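PDB 4JWH: tRNA (guanine(9)-N1)-methyltransferase, which methylates N1 of guanine 9 in cytoplasmic tRNA, taking the methyl group from S-adenosyl-L-methionine. Local coordinates for residues 99-113 with 139-153. Numbering follows the deposited sequence.
Sequences VVPSSIRIVLDCAFD and LHPVELFATNFGGRL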
ATOM      1  N   VAL A  99      -2.279  17.405  13.064  1.00 31.97           N
ATOM      2  CA  VAL A  99      -2.698  16.174  12.422  1.00 32.00           C
ATOM      3  C   VAL A  99      -4.084  16.374  11.798  1.00 31.72           C
ATOM      4  O   VAL A  99      -5.043  16.709  12.491  1.00 31.40           O
ATOM      5  CB  VAL A  99      -2.639  14.955  13.384  1.00 32.05           C
ATOM      6  CG1 VAL A  99      -3.330  13.721  12.761  1.00 32.20           C
ATOM      7  CG2 VAL A  99      -1.189  14.617  13.714  1.00 32.65           C
ATOM      8  N   VAL A 100      -4.160  16.218  10.477  1.00 31.51           N
ATOM      9  CA  VAL A 100      -5.423  16.326   9.742  1.00 31.58           C
ATOM     10  C   VAL A 100      -5.635  15.088   8.854  1.00 30.98           C
ATOM     11  O   VAL A 100      -4.981  14.955   7.824  1.00 31.48           O
ATOM     12  CB  VAL A 100      -5.495  17.621   8.860  1.00 32.05           C
ATOM     13  CG1 VAL A 100      -6.790  17.642   8.027  1.00 33.99           C
ATOM     14  CG2 VAL A 100      -5.417  18.889   9.715  1.00 32.91           C
ATOM     15  N   PRO A 101      -6.559  14.187   9.241  1.00 30.54           N
ATOM     16  CA  PRO A 101      -6.841  13.000   8.444  1.00 29.73           C
ATOM     17  C   PRO A 101      -7.135  13.355   6.988  1.00 28.43           C
ATOM     18  O   PRO A 101      -7.726  14.389   6.701  1.00 28.51           O
ATOM     19  CB  PRO A 101      -8.093  12.430   9.103  1.00 30.37           C
ATOM     20  CG  PRO A 101      -8.008  12.881  10.512  1.00 31.46           C
ATOM     21  CD  PRO A 101      -7.400  14.244  10.451  1.00 31.23           C
ATOM     22  N   SER A 102      -6.682  12.499   6.087  1.00 26.43           N
ATOM     23  CA  SER A 102      -6.971  12.606   4.670  1.00 25.01           C
ATOM     24  C   SER A 102      -8.219  11.757   4.396  1.00 23.62           C
ATOM     25  O   SER A 102      -8.457  10.757   5.059  1.00 22.63           O
ATOM     26  CB  SER A 102      -5.759  12.044   3.898  1.00 25.23           C
ATOM     27  OG  SER A 102      -6.023  11.860   2.513  1.00 26.81           O
ATOM     28  N   SER A 103      -9.018  12.138   3.416  1.00 23.08           N
ATOM     29  CA  SER A 103     -10.128  11.284   3.009  1.00 22.17           C
ATOM     30  C   SER A 103      -9.662  10.094   2.117  1.00 21.53           C
ATOM     31  O   SER A 103     -10.438   9.189   1.821  1.00 20.16           O
ATOM     32  CB  SER A 103     -11.194  12.126   2.312  1.00 22.79           C
ATOM     33  OG  SER A 103     -10.601  12.805   1.231  1.00 24.98           O
ATOM     34  N   ILE A 104      -8.394  10.076   1.704  1.00 20.33           N
ATOM     35  CA  ILE A 104      -7.903   8.965   0.859  1.00 20.49           C
ATOM     36  C   ILE A 104      -8.081   7.593   1.510  1.00 20.34           C
ATOM     37  O   ILE A 104      -7.922   7.455   2.731  1.00 19.88           O
ATOM     38  CB  ILE A 104      -6.443   9.208   0.400  1.00 20.85           C
ATOM     39  CG1 ILE A 104      -6.429  10.401  -0.556  1.00 22.52           C
ATOM     40  CG2 ILE A 104      -5.837   7.971  -0.310  1.00 18.72           C
ATOM     41  CD1 ILE A 104      -5.057  11.108  -0.721  1.00 19.07           C
ATOM     42  N   ARG A 105      -8.471   6.599   0.699  1.00 19.81           N
ATOM     43  CA  ARG A 105      -8.414   5.193   1.081  1.00 19.92           C
ATOM     44  C   ARG A 105      -7.161   4.608   0.454  1.00 19.75           C
ATOM     45  O   ARG A 105      -6.898   4.854  -0.718  1.00 20.06           O
ATOM     46  CB  ARG A 105      -9.626   4.402   0.577  1.00 18.78           C
ATOM     47  CG  ARG A 105     -10.871   4.492   1.478  1.00 23.36           C
ATOM     48  CD  ARG A 105     -11.322   5.924   1.716  1.00 22.51           C
ATOM     49  NE  ARG A 105     -11.571   6.681   0.487  1.00 25.73           N
ATOM     50  CZ  ARG A 105     -12.699   6.629  -0.227  1.00 26.91           C
ATOM     51  NH1 ARG A 105     -13.689   5.802   0.128  1.00 26.68           N
ATOM     52  NH2 ARG A 105     -12.820   7.393  -1.308  1.00 23.69           N
ATOM     53  N   ILE A 106      -6.393   3.854   1.230  1.00 19.37           N
ATOM     54  CA  ILE A 106      -5.310   3.034   0.652  1.00 19.99           C
ATOM     55  C   ILE A 106      -5.614   1.573   0.904  1.00 18.85           C
ATOM     56  O   ILE A 106      -5.880   1.183   2.021  1.00 20.02           O
ATOM     57  CB  ILE A 106      -3.890   3.428   1.169  1.00 19.98           C
ATOM     58  CG1 ILE A 106      -3.553   4.880   0.751  1.00 19.87           C
ATOM     59  CG2 ILE A 106      -2.822   2.374   0.698  1.00 19.60           C
ATOM     60  CD1 ILE A 106      -2.116   5.373   1.104  1.00 20.28           C
ATOM     61  N   VAL A 107      -5.572   0.770  -0.147  1.00 18.83           N
ATOM     62  CA  VAL A 107      -5.928  -0.649  -0.064  1.00 18.76           C
ATOM     63  C   VAL A 107      -4.695  -1.546  -0.181  1.00 19.11           C
ATOM     64  O   VAL A 107      -3.961  -1.489  -1.192  1.00 18.99           O
ATOM     65  CB  VAL A 107      -6.894  -1.044  -1.204  1.00 19.63           C
ATOM     66  CG1 VAL A 107      -7.171  -2.516  -1.204  1.00 20.62           C
ATOM     67  CG2 VAL A 107      -8.198  -0.215  -1.159  1.00 19.69           C
ATOM     68  N   LEU A 108      -4.497  -2.412   0.815  1.00 17.92           N
ATOM     69  CA  LEU A 108      -3.589  -3.530   0.632  1.00 18.55           C
ATOM     70  C   LEU A 108      -4.373  -4.703   0.027  1.00 19.59           C
ATOM     71  O   LEU A 108      -5.297  -5.267   0.671  1.00 19.04           O
ATOM     72  CB  LEU A 108      -2.884  -3.894   1.941  1.00 19.02           C
ATOM     73  CG  LEU A 108      -2.299  -2.717   2.739  1.00 19.26           C
ATOM     74  CD1 LEU A 108      -1.621  -3.162   4.024  1.00 20.89           C
ATOM     75  CD2 LEU A 108      -1.373  -1.807   1.884  1.00 18.48           C
ATOM     76  N   ASP A 109      -4.039  -5.029  -1.230  1.00 18.40           N
ATOM     77  CA  ASP A 109      -4.718  -6.089  -1.958  1.00 18.83           C
ATOM     78  C   ASP A 109      -4.069  -7.405  -1.544  1.00 19.02           C
ATOM     79  O   ASP A 109      -2.990  -7.757  -2.023  1.00 17.02           O
ATOM     80  CB  ASP A 109      -4.603  -5.883  -3.476  1.00 18.34           C
ATOM     81  CG  ASP A 109      -5.140  -7.064  -4.288  1.00 19.43           C
ATOM     82  OD1 ASP A 109      -5.908  -7.911  -3.765  1.00 18.47           O
ATOM     83  OD2 ASP A 109      -4.829  -7.115  -5.488  1.00 19.86           O
ATOM     84  N   CYS A 110      -4.736  -8.121  -0.646  1.00 19.12           N
ATOM     85  CA  CYS A 110      -4.150  -9.324  -0.086  1.00 20.46           C
ATOM     86  C   CYS A 110      -4.643 -10.592  -0.765  1.00 20.24           C
ATOM     87  O   CYS A 110      -4.839 -11.593  -0.108  1.00 20.97           O
ATOM     88  CB  CYS A 110      -4.396  -9.402   1.434  1.00 20.18           C
ATOM     89  SG  CYS A 110      -3.723  -8.034   2.409  1.00 21.81           S
ATOM     90  N   ALA A 111      -4.792 -10.556  -2.080  1.00 20.90           N
ATOM     91  CA  ALA A 111      -5.277 -11.697  -2.850  1.00 22.09           C
ATOM     92  C   ALA A 111      -4.241 -12.719  -3.276  1.00 22.84           C
ATOM     93  O   ALA A 111      -4.580 -13.649  -4.020  1.00 23.45           O
ATOM     94  CB  ALA A 111      -6.054 -11.195  -4.101  1.00 22.62           C
ATOM     95  N   PHE A 112      -2.993 -12.592  -2.816  1.00 23.28           N
ATOM     96  CA  PHE A 112      -1.888 -13.399  -3.421  1.00 23.97           C
ATOM     97  C   PHE A 112      -1.234 -14.420  -2.470  1.00 24.73           C
ATOM     98  O   PHE A 112      -0.114 -14.872  -2.710  1.00 23.37           O
ATOM     99  CB  PHE A 112      -0.803 -12.481  -4.011  1.00 22.92           C
ATOM    100  CG  PHE A 112      -1.352 -11.334  -4.794  1.00 23.56           C
ATOM    101  CD1 PHE A 112      -1.843 -11.527  -6.093  1.00 22.77           C
ATOM    102  CD2 PHE A 112      -1.409 -10.061  -4.230  1.00 21.78           C
ATOM    103  CE1 PHE A 112      -2.383 -10.461  -6.815  1.00 24.55           C
ATOM    104  CE2 PHE A 112      -1.932  -8.997  -4.941  1.00 21.54           C
ATOM    105  CZ  PHE A 112      -2.425  -9.194  -6.239  1.00 22.29           C
ATOM    106  N   ASP A 113      -1.934 -14.742  -1.383  1.00 25.75           N
ATOM    107  CA  ASP A 113      -1.495 -15.741  -0.385  1.00 27.69           C
ATOM    108  C   ASP A 113      -0.878 -16.986  -1.058  1.00 27.40           C
ATOM    109  O   ASP A 113       0.207 -17.435  -0.689  1.00 26.96           O
ATOM    110  CB  ASP A 113      -2.703 -16.157   0.477  1.00 28.40           C
ATOM    111  CG  ASP A 113      -2.343 -16.451   1.926  1.00 33.30           C
ATOM    112  OD1 ASP A 113      -2.183 -17.655   2.229  1.00 36.09           O
ATOM    113  OD2 ASP A 113      -2.264 -15.500   2.760  1.00 33.99           O
ATOM    114  N   LEU A 139       1.146  12.712   9.499  1.00 21.92           N
ATOM    115  CA  LEU A 139       0.506  14.014   9.618  1.00 23.20           C
ATOM    116  C   LEU A 139      -0.928  13.961   9.050  1.00 23.01           C
ATOM    117  O   LEU A 139      -1.836  14.608   9.580  1.00 23.72           O
ATOM    118  CB  LEU A 139       1.341  15.113   8.946  1.00 23.26           C
ATOM    119  CG  LEU A 139       0.867  16.567   9.141  1.00 24.38           C
ATOM    120  CD1 LEU A 139       1.019  16.975  10.619  1.00 25.27           C
ATOM    121  CD2 LEU A 139       1.571  17.565   8.218  1.00 22.98           C
ATOM    122  N   HIS A 140      -1.130  13.156   8.006  1.00 22.73           N
ATOM    123  CA  HIS A 140      -2.453  12.935   7.420  1.00 22.53           C
ATOM    124  C   HIS A 140      -2.813  11.456   7.316  1.00 21.94           C
ATOM    125  O   HIS A 140      -2.649  10.861   6.262  1.00 22.21           O
ATOM    126  CB  HIS A 140      -2.544  13.593   6.023  1.00 22.91           C
ATOM    127  CG  HIS A 140      -2.142  15.029   6.016  1.00 24.07           C
ATOM    128  ND1 HIS A 140      -2.902  16.015   6.614  1.00 26.63           N
ATOM    129  CD2 HIS A 140      -1.036  15.642   5.541  1.00 25.99           C
ATOM    130  CE1 HIS A 140      -2.290  17.176   6.476  1.00 25.65           C
ATOM    131  NE2 HIS A 140      -1.162  16.977   5.825  1.00 26.26           N
ATOM    132  N   PRO A 141      -3.310  10.851   8.408  1.00 22.17           N
ATOM    133  CA  PRO A 141      -3.637   9.444   8.304  1.00 22.43           C
ATOM    134  C   PRO A 141      -4.742   9.228   7.286  1.00 22.81           C
ATOM    135  O   PRO A 141      -5.608  10.069   7.142  1.00 22.64           O
ATOM    136  CB  PRO A 141      -4.164   9.071   9.698  1.00 22.70           C
ATOM    137  CG  PRO A 141      -4.045  10.266  10.532  1.00 22.45           C
ATOM    138  CD  PRO A 141      -3.432  11.375   9.780  1.00 21.21           C
ATOM    139  N   VAL A 142      -4.697   8.086   6.612  1.00 21.81           N
ATOM    140  CA  VAL A 142      -5.730   7.705   5.681  1.00 22.06           C
ATOM    141  C   VAL A 142      -6.547   6.589   6.280  1.00 21.78           C
ATOM    142  O   VAL A 142      -6.229   6.114   7.384  1.00 21.57           O
ATOM    143  CB  VAL A 142      -5.100   7.219   4.341  1.00 21.12           C
ATOM    144  CG1 VAL A 142      -4.311   8.343   3.728  1.00 22.48           C
ATOM    145  CG2 VAL A 142      -4.205   5.998   4.557  1.00 22.39           C
ATOM    146  N   GLU A 143      -7.562   6.127   5.544  1.00 21.46           N
ATOM    147  CA  GLU A 143      -8.209   4.865   5.890  1.00 22.26           C
ATOM    148  C   GLU A 143      -7.507   3.725   5.157  1.00 22.24           C
ATOM    149  O   GLU A 143      -7.496   3.666   3.904  1.00 21.64           O
ATOM    150  CB  GLU A 143      -9.734   4.883   5.597  1.00 23.03           C
ATOM    151  CG  GLU A 143     -10.588   5.679   6.631  1.00 25.86           C
ATOM    152  CD  GLU A 143     -10.692   5.087   8.051  1.00 31.19           C
ATOM    153  OE1 GLU A 143     -10.374   3.906   8.326  1.00 31.63           O
ATOM    154  OE2 GLU A 143     -11.141   5.835   8.938  1.00 35.05           O
ATOM    155  N   LEU A 144      -6.898   2.854   5.958  1.00 21.72           N
ATOM    156  CA  LEU A 144      -6.217   1.659   5.490  1.00 22.56           C
ATOM    157  C   LEU A 144      -7.150   0.454   5.378  1.00 22.54           C
ATOM    158  O   LEU A 144      -7.822   0.096   6.338  1.00 23.80           O
ATOM    159  CB  LEU A 144      -5.022   1.338   6.415  1.00 22.26           C
ATOM    160  CG  LEU A 144      -4.043   0.217   6.017  1.00 23.11           C
ATOM    161  CD1 LEU A 144      -3.499   0.498   4.628  1.00 18.46           C
ATOM    162  CD2 LEU A 144      -2.870   0.059   7.067  1.00 21.09           C
ATOM    163  N   PHE A 145      -7.197  -0.166   4.200  1.00 21.79           N
ATOM    164  CA  PHE A 145      -7.999  -1.358   3.988  1.00 22.24           C
ATOM    165  C   PHE A 145      -7.055  -2.485   3.686  1.00 23.14           C
ATOM    166  O   PHE A 145      -5.984  -2.268   3.057  1.00 23.93           O
ATOM    167  CB  PHE A 145      -8.996  -1.206   2.823  1.00 22.12           C
ATOM    168  CG  PHE A 145     -10.237  -0.397   3.173  1.00 22.45           C
ATOM    169  CD1 PHE A 145     -11.507  -1.004   3.224  1.00 22.05           C
ATOM    170  CD2 PHE A 145     -10.131   0.960   3.437  1.00 20.81           C
ATOM    171  CE1 PHE A 145     -12.649  -0.262   3.535  1.00 21.41           C
ATOM    172  CE2 PHE A 145     -11.259   1.712   3.753  1.00 21.84           C
ATOM    173  CZ  PHE A 145     -12.532   1.085   3.823  1.00 22.68           C
ATOM    174  N   ALA A 146      -7.429  -3.674   4.150  1.00 22.00           N
ATOM    175  CA  ALA A 146      -6.754  -4.913   3.739  1.00 21.08           C
ATOM    176  C   ALA A 146      -7.811  -5.864   3.133  1.00 21.24           C
ATOM    177  O   ALA A 146      -8.619  -6.483   3.865  1.00 21.09           O
ATOM    178  CB  ALA A 146      -6.071  -5.547   4.908  1.00 19.20           C
ATOM    179  N   THR A 147      -7.816  -5.977   1.806  1.00 20.80           N
ATOM    180  CA  THR A 147      -8.883  -6.714   1.112  1.00 21.53           C
ATOM    181  C   THR A 147      -8.447  -8.128   0.700  1.00 21.40           C
ATOM    182  O   THR A 147      -7.248  -8.394   0.560  1.00 22.00           O
ATOM    183  CB  THR A 147      -9.456  -5.900  -0.110  1.00 22.18           C
ATOM    184  OG1 THR A 147      -8.402  -5.609  -1.043  1.00 21.19           O
ATOM    185  CG2 THR A 147     -10.101  -4.579   0.357  1.00 19.50           C
ATOM    186  N   ASN A 148      -9.415  -9.009   0.474  1.00 20.99           N
ATOM    187  CA  ASN A 148      -9.197 -10.465   0.455  1.00 22.47           C
ATOM    188  C   ASN A 148      -8.347 -10.897   1.644  1.00 22.62           C
ATOM    189  O   ASN A 148      -7.499 -11.754   1.501  1.00 23.81           O
ATOM    190  CB  ASN A 148      -8.525 -10.945  -0.840  1.00 22.76           C
ATOM    191  CG  ASN A 148      -9.459 -10.917  -2.033  1.00 24.01           C
ATOM    192  OD1 ASN A 148      -9.393 -10.013  -2.854  1.00 23.11           O
ATOM    193  ND2 ASN A 148     -10.314 -11.925  -2.143  1.00 22.28           N
ATOM    194  N   PHE A 149      -8.515 -10.252   2.789  1.00 23.59           N
ATOM    195  CA  PHE A 149      -7.702 -10.594   3.973  1.00 24.63           C
ATOM    196  C   PHE A 149      -8.140 -11.922   4.597  1.00 25.54           C
ATOM    197  O   PHE A 149      -9.292 -12.070   4.981  1.00 25.63           O
ATOM    198  CB  PHE A 149      -7.707  -9.464   4.999  1.00 23.93           C
ATOM    199  CG  PHE A 149      -6.658  -9.621   6.080  1.00 24.63           C
ATOM    200  CD1 PHE A 149      -7.011 -10.067   7.344  1.00 25.77           C
ATOM    201  CD2 PHE A 149      -5.307  -9.355   5.815  1.00 24.47           C
ATOM    202  CE1 PHE A 149      -6.034 -10.228   8.346  1.00 26.94           C
ATOM    203  CE2 PHE A 149      -4.339  -9.521   6.791  1.00 25.54           C
ATOM    204  CZ  PHE A 149      -4.699  -9.969   8.061  1.00 26.72           C
ATOM    205  N   GLY A 150      -7.217 -12.880   4.681  1.00 26.25           N
ATOM    206  CA  GLY A 150      -7.502 -14.209   5.202  1.00 27.23           C
ATOM    207  C   GLY A 150      -6.319 -15.137   5.033  1.00 28.26           C
ATOM    208  O   GLY A 150      -5.165 -14.682   4.870  1.00 27.89           O
ATOM    209  N   GLY A 151      -6.586 -16.437   5.099  1.00 28.33           N
ATOM    210  CA  GLY A 151      -5.550 -17.449   4.843  1.00 28.37           C
ATOM    211  C   GLY A 151      -4.346 -17.309   5.767  1.00 28.32           C
ATOM    212  O   GLY A 151      -4.482 -16.898   6.905  1.00 28.18           O
ATOM    213  N   ARG A 152      -3.170 -17.631   5.242  1.00 28.57           N
ATOM    214  CA  ARG A 152      -1.953 -17.751   6.021  1.00 29.36           C
ATOM    215  C   ARG A 152      -1.450 -16.410   6.512  1.00 29.43           C
ATOM    216  O   ARG A 152      -0.796 -16.321   7.559  1.00 28.77           O
ATOM    217  CB  ARG A 152      -0.874 -18.460   5.201  1.00 29.67           C
ATOM    218  CG  ARG A 152      -1.045 -19.978   5.118  1.00 31.58           C
ATOM    219  CD  ARG A 152       0.107 -20.554   4.307  1.00 36.50           C
ATOM    220  NE  ARG A 152       0.125 -19.962   2.979  1.00 35.65           N
ATOM    221  CZ  ARG A 152       1.216 -19.676   2.279  1.00 35.60           C
ATOM    222  NH1 ARG A 152       2.434 -19.889   2.756  1.00 37.13           N
ATOM    223  NH2 ARG A 152       1.081 -19.152   1.084  1.00 36.45           N
ATOM    224  N   LEU A 153      -1.762 -15.354   5.764  1.00 29.68           N
ATOM    225  CA  LEU A 153      -1.470 -13.988   6.242  1.00 29.47           C
ATOM    226  C   LEU A 153      -2.245 -13.683   7.523  1.00 28.78           C
ATOM    227  O   LEU A 153      -1.660 -13.252   8.511  1.00 30.22           O
ATOM    228  CB  LEU A 153      -1.737 -12.935   5.136  1.00 28.21           C
ATOM    229  CG  LEU A 153      -1.426 -11.475   5.469  1.00 29.03           C
ATOM    230  CD1 LEU A 153       0.087 -11.258   5.800  1.00 25.39           C
ATOM    231  CD2 LEU A 153      -1.887 -10.512   4.329  1.00 27.11           C
TER
HETATM  232  O   HOH W   1      -8.399  -7.561  -2.950  1.00 20.15           O
HETATM  233  O   HOH W   2      -4.544 -12.708   2.640  1.00 24.64           O
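Val100 O meets the His140 ring at its edge, in the ring plane, and accepts a hydrogen bond from ND1 at 2.6 Å on a carbonyl lone pair. Leu139 CG lies above one face, toward the rim. Cys110 SG reaches the edge of the Phe149 ring, 4.0 Å from CD2, a sulfur-aromatic contact. The same sulfur packs on Leu153 CD2. Glu143 O lies at the edge of the Phe145 ring, in its plane. Arg105 CG stands 3.6 Å from Phe145 CE2. Phe182 meets the Phe145 ring edge to face. Strands 105-109 and 143-147 pair in parallel, joined by a crossover through helix 118-137. Leu108 N donates a hydrogen bond to Phe145 O at 2.7 Å. Leu108 CG packs on Leu144 CD1; CG of Leu144 lies anti to its own N (chi1 -172°), which carries CD1 back across the pair. A water donates to Asp109 OD1 and Asn148 OD1 and accepts from Thr147 OG1; Tyr191 and Lys227 hold Asp109 OD2. Asp113 takes Leu153 N on OD2 (3.0 Å) and Arg152 N on OD1 (3.2 Å). OD1 also forms a salt bridge with Arg152 NE, its hydrogen bond weak, carboxylate and guanidinium planes perpendicular; Arg152 NH2 bonds to Met116 O. With an alanine here, the amides of Arg152 and Leu153 would probably lose their acceptor and the arginine a countercharge. Asp113 thus ties the loop after strand 105-109 to helix 151-161, while Asp109 lies near Gly212 of the S-adenosyl-L-methionine site.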